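Local coordinates for 5-ketofructose reductase (Gluconobacter sp., PDB 7COK), which probably catalyses the reduction of 5-ketofructose with a nicotinamide cofactor, as a distinct class within the shikimate dehydrogenase family, at residues I200-P205 and D224-P229. Numbering follows the deposited sequence.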
loop_
_atom_site.group_PDB
_atom_site.type_symbol
_atom_site.label_atom_id
_atom_site.label_comp_id
_atom_site.label_asym_id
_atom_site.label_seq_id
_atom_site.Cartn_x
_atom_site.Cartn_y
_atom_site.Cartn_z
ATOM N N ILE A 200 -26.188 -21.028 -3.357
ATOM C CA ILE A 200 -26.379 -22.491 -3.410
ATOM C C ILE A 200 -25.447 -23.108 -4.455
ATOM O O ILE A 200 -25.607 -22.897 -5.660
ATOM C CB ILE A 200 -27.836 -22.942 -3.644
ATOM C CG1 ILE A 200 -28.795 -22.298 -2.627
ATOM C CG2 ILE A 200 -27.894 -24.463 -3.539
ATOM C CD1 ILE A 200 -30.270 -22.366 -2.995
ATOM N N GLY A 201 -24.482 -23.880 -3.978
ATOM C CA GLY A 201 -23.437 -24.393 -4.827
ATOM C C GLY A 201 -22.066 -23.846 -4.518
ATOM O O GLY A 201 -21.081 -24.376 -5.015
ATOM N N LEU A 202 -22.008 -22.773 -3.717
ATOM C CA LEU A 202 -20.745 -22.147 -3.291
ATOM C C LEU A 202 -19.943 -23.127 -2.450
ATOM O O LEU A 202 -20.389 -23.546 -1.374
ATOM C CB LEU A 202 -21.001 -20.842 -2.516
ATOM C CG LEU A 202 -19.801 -20.028 -2.030
ATOM C CD1 LEU A 202 -18.865 -19.616 -3.157
ATOM C CD2 LEU A 202 -20.292 -18.816 -1.256
ATOM N N GLY A 203 -18.779 -23.514 -2.972
ATOM C CA GLY A 203 -17.914 -24.508 -2.323
ATOM C C GLY A 203 -18.524 -25.902 -2.208
ATOM O O GLY A 203 -18.032 -26.737 -1.436
ATOM N N ASP A 204 -19.605 -26.158 -2.947
ATOM C CA ASP A 204 -20.263 -27.464 -2.909
ATOM C C ASP A 204 -20.679 -27.924 -4.303
ATOM O O ASP A 204 -21.778 -27.597 -4.779
ATOM C CB ASP A 204 -21.466 -27.480 -1.949
ATOM C CG ASP A 204 -22.043 -28.895 -1.730
ATOM O OD1 ASP A 204 -21.607 -29.873 -2.384
ATOM O OD2 ASP A 204 -22.953 -29.030 -0.897
ATOM N N PRO A 205 -19.831 -28.752 -4.934
ATOM C CA PRO A 205 -20.059 -29.255 -6.276
ATOM C C PRO A 205 -21.350 -30.071 -6.403
ATOM O O PRO A 205 -21.821 -30.269 -7.521
ATOM C CB PRO A 205 -18.822 -30.136 -6.528
ATOM C CG PRO A 205 -18.415 -30.583 -5.171
ATOM C CD PRO A 205 -18.649 -29.378 -4.313
ATOM N N ASP A 224 -23.936 -18.127 -13.607
ATOM C CA ASP A 224 -23.847 -18.335 -12.176
ATOM C C ASP A 224 -22.811 -17.389 -11.594
ATOM O O ASP A 224 -21.681 -17.336 -12.050
ATOM C CB ASP A 224 -23.449 -19.782 -11.894
ATOM C CG ASP A 224 -23.737 -20.217 -10.474
ATOM O OD1 ASP A 224 -23.882 -19.387 -9.543
ATOM O OD2 ASP A 224 -23.843 -21.425 -10.270
ATOM N N VAL A 225 -23.204 -16.627 -10.573
ATOM C CA VAL A 225 -22.270 -15.705 -9.886
ATOM C C VAL A 225 -21.222 -16.396 -9.005
ATOM O O VAL A 225 -20.182 -15.804 -8.685
ATOM C CB VAL A 225 -23.000 -14.616 -9.050
ATOM C CG1 VAL A 225 -24.038 -13.887 -9.900
ATOM C CG2 VAL A 225 -23.632 -15.200 -7.784
ATOM N N ILE A 226 -21.499 -17.639 -8.600
ATOM C CA ILE A 226 -20.556 -18.386 -7.762
ATOM C C ILE A 226 -19.199 -18.575 -8.471
ATOM O O ILE A 226 -19.158 -19.077 -9.576
ATOM C CB ILE A 226 -21.186 -19.737 -7.352
ATOM C CG1 ILE A 226 -22.345 -19.505 -6.356
ATOM C CG2 ILE A 226 -20.130 -20.689 -6.792
ATOM C CD1 ILE A 226 -23.268 -20.700 -6.187
ATOM N N PRO A 227 -18.094 -18.128 -7.849
ATOM C CA PRO A 227 -16.781 -18.276 -8.522
ATOM C C PRO A 227 -16.007 -19.540 -8.167
ATOM O O PRO A 227 -15.016 -19.870 -8.824
ATOM C CB PRO A 227 -16.014 -17.047 -8.044
ATOM C CG PRO A 227 -16.615 -16.710 -6.700
ATOM C CD PRO A 227 -18.018 -17.257 -6.655
ATOM N N ASN A 228 -16.475 -20.248 -7.139
ATOM C CA ASN A 228 -15.780 -21.406 -6.595
ATOM C C ASN A 228 -16.793 -22.436 -6.069
ATOM O O ASN A 228 -17.461 -22.175 -5.065
ATOM C CB ASN A 228 -14.801 -20.947 -5.497
ATOM C CG ASN A 228 -13.919 -22.073 -4.986
ATOM O OD1 ASN A 228 -13.691 -23.055 -5.694
ATOM N ND2 ASN A 228 -13.399 -21.927 -3.764
ATOM N N PRO A 229 -16.937 -23.592 -6.731
ATOM C CA PRO A 229 -16.254 -23.929 -7.980
ATOM C C PRO A 229 -16.779 -23.132 -9.162
ATOM O O PRO A 229 -17.954 -22.794 -9.180
ATOM C CB PRO A 229 -16.565 -25.416 -8.163
ATOM C CG PRO A 229 -17.840 -25.655 -7.404
ATOM C CD PRO A 229 -17.912 -24.625 -6.313
HETATM O O HOH W 1 -25.363 -22.750 -8.308
#
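Ile226 reaches from the segment 224-229 to the backbone of the turn at 201-204, and its CD1 lies 3.3 Å from Ile200 O and 3.5 Å from Leu202 N. Its chi1 of -70° sets CG1 anti to its own carbonyl carbon, and with CD1 beyond it this branch runs to the turn, while CG2 meets Leu202 CD1 at 4.0 Å. Gly201 suits this tight side: a CB here would crowd Ile226 CD1, and at its backbone angles would also jam against the preceding carbonyl. An alanine in place of Ile226 would probably leave a gap against Gly201 and the Leu202 methyl group short of an apolar partner. The type II turn closes through Asp204 N to Gly201 O, and its third residue, Gly203, adopts the positive phi that glycine bears easily. Gly203 N donates to Asn228 O at 2.8 Å (N-H...O 160°), the one direct hydrogen bond between the segments. A cis peptide precedes Pro229, whose CD packs 3.4 Å from Gly201 O. Leu202, though solvent-exposed, has a branched end that lays CD1 against Asn228 O and Ile226 CG2; the contact slackens at Pro205, whose CA stays 4.4 Å from Pro229 CG. At the buried end, one water donates to Ile200 O and Asp224 OD2, which Thr232 OG1 also holds; OD1 accepts from Asn196 and, in an Asx turn, from Ile226 N above the carboxylate plane. These segments follow neighbouring parallel strands, 193-196 and 221-224, of the Rossmann-type sheet; no salt bridge crosses, and water and Asx turn probably tie the carboxylate to both segments while apolar contact fills the rest.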